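Local coordinates for protein putative branched-chain amino acid ABC transporter (Rhodospirillum rubrum ATCC 11170, PDB 3HUT) that probably binds branched-chain or related amino acids outside the cytoplasmic membrane as the extracellular ligand-binding receptor of an ABC transporter, at residues V74-F80 with M97-T103; V318-T322 with T332-T336. All coordinates share one frame. Residues are numbered along the deposited sequence.

Interaction 1 of 2, residues V74-F80 with M97-T103; sequences VGVLGDF and MPQLSPT
Two neighbouring parallel strands, 74-78 and 99-101, pair with Val76 bridged to Gln99 and Leu77 to Leu100; their axes approach to 4.3 Å at an angle of 18°. Three backbone hydrogen bonds fix this register: Val76 N to Pro98 O (3.0 Å), Leu100 N to Val76 O (3.0 Å) and Gly78 N to Leu100 O (2.7 Å). Val76 (chi1 t) and Gln99 (t, t) share one face, where Val76 CG2 meets CG of selenomethionine Met97 (t, p, p) at 3.8 Å. Leu77 (m, t) and Leu100 (t, p) share the other, Leu77 CD2 to Leu100 CB 4.2 Å. A CB on Gly78 would lie 2.9 Å from Gln99 NE2, a clash, so glycine leaves room for the Gln99 amide, whose OE1 bonds Gln116. At the C-terminal end, Ser101 OG (t) donates to Asp79 O and Thr103 OG1 (p) to Phe80 O, both 2.8 Å. Helix 82-95 completes this beta-alpha-beta unit of the periplasmic-binding-protein fold, packing on Val76 and Met97; helix 277-296 covers Leu77 and Leu100, and strands 5-11 and 116-118 flank the pair.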
# COMPACT_ATOMS: atom_id res chain seq x y z
N VAL A 74 -9.47 9.96 21.12
CA VAL A 74 -9.69 8.54 21.35
C VAL A 74 -8.90 7.63 20.41
O VAL A 74 -8.83 6.42 20.62
CB VAL A 74 -11.19 8.20 21.23
CG1 VAL A 74 -11.97 8.92 22.33
CG2 VAL A 74 -11.72 8.59 19.86
N GLY A 75 -8.32 8.23 19.38
CA GLY A 75 -7.54 7.45 18.43
C GLY A 75 -6.65 8.38 17.64
O GLY A 75 -6.93 9.57 17.53
N VAL A 76 -5.57 7.85 17.09
CA VAL A 76 -4.66 8.67 16.31
C VAL A 76 -4.41 8.08 14.93
O VAL A 76 -4.08 6.89 14.81
CB VAL A 76 -3.29 8.81 17.02
CG1 VAL A 76 -2.29 9.51 16.10
CG2 VAL A 76 -3.44 9.59 18.32
N LEU A 77 -4.59 8.89 13.89
CA LEU A 77 -4.31 8.47 12.52
C LEU A 77 -2.84 8.77 12.52
O LEU A 77 -2.43 9.88 12.88
CB LEU A 77 -5.08 9.32 11.54
CG LEU A 77 -6.51 8.80 11.56
CD1 LEU A 77 -7.44 9.83 11.00
CD2 LEU A 77 -6.56 7.49 10.78
N GLY A 78 -2.02 7.83 12.09
CA GLY A 78 -0.62 8.09 12.29
C GLY A 78 0.60 7.94 11.45
O GLY A 78 1.22 6.90 11.35
N ASP A 79 1.03 9.09 10.97
CA ASP A 79 2.23 9.22 10.20
C ASP A 79 2.65 8.40 9.03
O ASP A 79 2.42 7.21 8.89
CB ASP A 79 3.41 9.33 11.17
CG ASP A 79 3.93 10.76 11.27
OD1 ASP A 79 4.30 11.31 10.21
OD2 ASP A 79 3.97 11.36 12.38
N PHE A 80 3.30 9.15 8.17
CA PHE A 80 3.81 8.73 6.90
C PHE A 80 4.88 7.63 6.87
O PHE A 80 4.66 6.56 6.30
CB PHE A 80 4.33 9.98 6.24
CG PHE A 80 4.95 9.72 4.96
CD1 PHE A 80 4.18 9.28 3.91
CD2 PHE A 80 6.33 9.82 4.82
CE1 PHE A 80 4.75 8.94 2.72
CE2 PHE A 80 6.92 9.47 3.63
CZ PHE A 80 6.13 9.03 2.58
N MSE A 97 -3.28 3.84 23.29
CA MSE A 97 -3.91 4.67 22.27
C MSE A 97 -3.87 3.91 20.95
O MSE A 97 -2.79 3.53 20.50
CB MSE A 97 -3.15 5.99 22.11
CG MSE A 97 -3.64 6.88 20.98
SE MSE A 97 -5.32 7.75 21.37
CE MSE A 97 -4.65 9.28 22.37
N PRO A 98 -5.03 3.67 20.33
CA PRO A 98 -5.02 2.95 19.05
C PRO A 98 -4.45 3.85 17.95
O PRO A 98 -4.81 5.02 17.85
CB PRO A 98 -6.50 2.62 18.83
CG PRO A 98 -7.19 3.78 19.47
CD PRO A 98 -6.41 3.99 20.75
N GLN A 99 -3.54 3.30 17.15
CA GLN A 99 -2.89 4.06 16.08
C GLN A 99 -3.09 3.41 14.71
O GLN A 99 -2.87 2.21 14.56
CB GLN A 99 -1.39 4.20 16.37
CG GLN A 99 -0.54 4.69 15.19
CD GLN A 99 0.97 4.66 15.46
OE1 GLN A 99 1.45 3.89 16.28
NE2 GLN A 99 1.71 5.50 14.76
N LEU A 100 -3.51 4.19 13.72
CA LEU A 100 -3.68 3.66 12.38
C LEU A 100 -2.84 4.46 11.40
O LEU A 100 -3.16 5.60 11.08
CB LEU A 100 -5.16 3.70 11.96
CG LEU A 100 -5.45 3.30 10.50
CD1 LEU A 100 -4.84 1.95 10.20
CD2 LEU A 100 -6.95 3.27 10.24
N SER A 101 -1.74 3.86 10.94
CA SER A 101 -0.88 4.53 9.97
C SER A 101 -1.35 4.17 8.56
O SER A 101 -1.52 3.00 8.23
CB SER A 101 0.57 4.09 10.13
OG SER A 101 1.34 4.61 9.06
N PRO A 102 -1.55 5.18 7.71
CA PRO A 102 -1.99 4.82 6.37
C PRO A 102 -0.91 4.18 5.51
O PRO A 102 -1.21 3.38 4.62
CB PRO A 102 -2.50 6.15 5.81
CG PRO A 102 -1.66 7.17 6.52
CD PRO A 102 -1.59 6.64 7.93
N THR A 103 0.35 4.49 5.80
CA THR A 103 1.44 3.99 4.97
C THR A 103 2.65 3.30 5.62
O THR A 103 3.56 2.89 4.92
CB THR A 103 1.95 5.13 4.09
OG1 THR A 103 2.27 6.25 4.92
CG2 THR A 103 0.89 5.56 3.09
O HOH W 1 6.14 5.10 4.55

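Interaction 2 of 2, residues V318-T322 with T332-T336; sequences VTGIT and TKILT
Residue Thr332 enters in an extended conformation (phi/psi -128/152), its O lying 3.6 Å from Thr322 CA. Lys333 follows at -143/157 and pairs with Thr322 as an antiparallel, non-hydrogen-bonded bridge, CA to CA 4.6 Å. Its side chain (m, t, t, t) runs almost fully stretched past Thr322, CE 3.3 Å from Thr322 OG1, until NZ donates to Thr319 OG1 at 2.6 Å; that hydroxyl also bonds Asp284 of helix 277-296. The pairing belongs to the antiparallel hairpin of strands 322-324 and 331-341, entered through a corner at Ile321. Just before it, Gly320 adopts phi/psi 108/168, where a CB would clash with Ile334 O and crowd the preceding carbonyl, and Gly320 O accepts from Thr322 OG1 (chi1 m) at 3.0 Å. Ile334 N then donates to Ile321 O (3.0 Å, 152°), while the two isoleucines, both m, t, meet CD1 to CD1 at 3.6 Å. A water accepts from Ile321 N (3.0 Å) and donates to Ile334 O (2.7 Å).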
# COMPACT_ATOMS: atom_id res chain seq x y z
N VAL A 318 -10.90 2.06 -1.37
CA VAL A 318 -10.53 2.38 -2.74
C VAL A 318 -9.23 1.66 -3.07
O VAL A 318 -8.83 1.59 -4.23
CB VAL A 318 -10.37 3.90 -2.95
CG1 VAL A 318 -11.67 4.60 -2.59
CG2 VAL A 318 -9.22 4.43 -2.10
N THR A 319 -8.59 1.12 -2.04
CA THR A 319 -7.34 0.38 -2.22
C THR A 319 -7.64 -1.11 -2.20
O THR A 319 -6.72 -1.93 -2.13
CB THR A 319 -6.29 0.72 -1.12
OG1 THR A 319 -6.76 0.27 0.16
CG2 THR A 319 -6.04 2.22 -1.07
N GLY A 320 -8.93 -1.45 -2.26
CA GLY A 320 -9.35 -2.84 -2.27
C GLY A 320 -9.99 -3.32 -0.99
O GLY A 320 -9.93 -2.65 0.03
N ILE A 321 -10.62 -4.49 -1.04
CA ILE A 321 -11.25 -5.05 0.14
C ILE A 321 -10.13 -5.32 1.14
O ILE A 321 -9.21 -6.08 0.85
CB ILE A 321 -12.00 -6.36 -0.19
CG1 ILE A 321 -13.14 -6.04 -1.16
CG2 ILE A 321 -12.51 -7.02 1.08
CD1 ILE A 321 -14.03 -7.22 -1.52
N THR A 322 -10.23 -4.70 2.32
CA THR A 322 -9.21 -4.78 3.36
C THR A 322 -9.61 -5.50 4.65
O THR A 322 -10.71 -5.29 5.17
CB THR A 322 -8.73 -3.36 3.71
OG1 THR A 322 -8.22 -2.73 2.53
CG2 THR A 322 -7.65 -3.40 4.78
N THR A 332 -4.23 -7.44 4.95
CA THR A 332 -4.26 -8.20 3.71
C THR A 332 -5.34 -7.54 2.86
O THR A 332 -6.28 -6.94 3.39
CB THR A 332 -4.61 -9.70 3.92
OG1 THR A 332 -5.86 -9.82 4.60
CG2 THR A 332 -3.51 -10.39 4.74
N LYS A 333 -5.20 -7.62 1.54
CA LYS A 333 -6.16 -6.99 0.65
C LYS A 333 -6.42 -7.81 -0.60
O LYS A 333 -5.60 -8.62 -1.00
CB LYS A 333 -5.64 -5.63 0.21
CG LYS A 333 -5.40 -4.63 1.31
CD LYS A 333 -4.93 -3.31 0.71
CE LYS A 333 -5.06 -2.17 1.71
NZ LYS A 333 -4.62 -0.90 1.11
N ILE A 334 -7.58 -7.59 -1.21
CA ILE A 334 -7.91 -8.27 -2.45
C ILE A 334 -7.39 -7.33 -3.54
O ILE A 334 -8.01 -6.31 -3.83
CB ILE A 334 -9.43 -8.46 -2.63
CG1 ILE A 334 -9.95 -9.43 -1.57
CG2 ILE A 334 -9.73 -9.00 -4.03
CD1 ILE A 334 -11.44 -9.71 -1.69
N LEU A 335 -6.25 -7.66 -4.12
CA LEU A 335 -5.64 -6.83 -5.15
C LEU A 335 -6.36 -6.93 -6.48
O LEU A 335 -7.14 -7.86 -6.71
CB LEU A 335 -4.16 -7.22 -5.31
CG LEU A 335 -3.36 -7.17 -4.01
CD1 LEU A 335 -1.91 -7.56 -4.27
CD2 LEU A 335 -3.44 -5.77 -3.40
N THR A 336 -6.12 -5.96 -7.36
CA THR A 336 -6.75 -5.94 -8.68
C THR A 336 -5.71 -6.27 -9.75
O THR A 336 -4.68 -5.60 -9.85
CB THR A 336 -7.35 -4.54 -8.97
OG1 THR A 336 -8.34 -4.24 -7.97
CG2 THR A 336 -7.99 -4.50 -10.35
O HOH W 2 -10.63 -5.59 -3.84

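How the interactions relate
Along the chain the contacts are in series: 74-80 with 97-103 is complete long before 318-322 meets 332-336. Their centres lie 19 Å apart and their nearest atoms about 7 Å, so they do not touch. They also belong to different sheets: interaction 1 to the five-stranded parallel sheet, interaction 2 to the mixed sheet that includes strands 246-249 and 331-341. Helix 277-296 reaches both, through Met289 against Leu77 and Leu100 and through Asp284 and His281 beside Thr319 and Lys333. This arrangement fits the two-lobed periplasmic-binding-protein fold, with interaction 1 inside one lobe and interaction 2 close to where the chain passes between lobes.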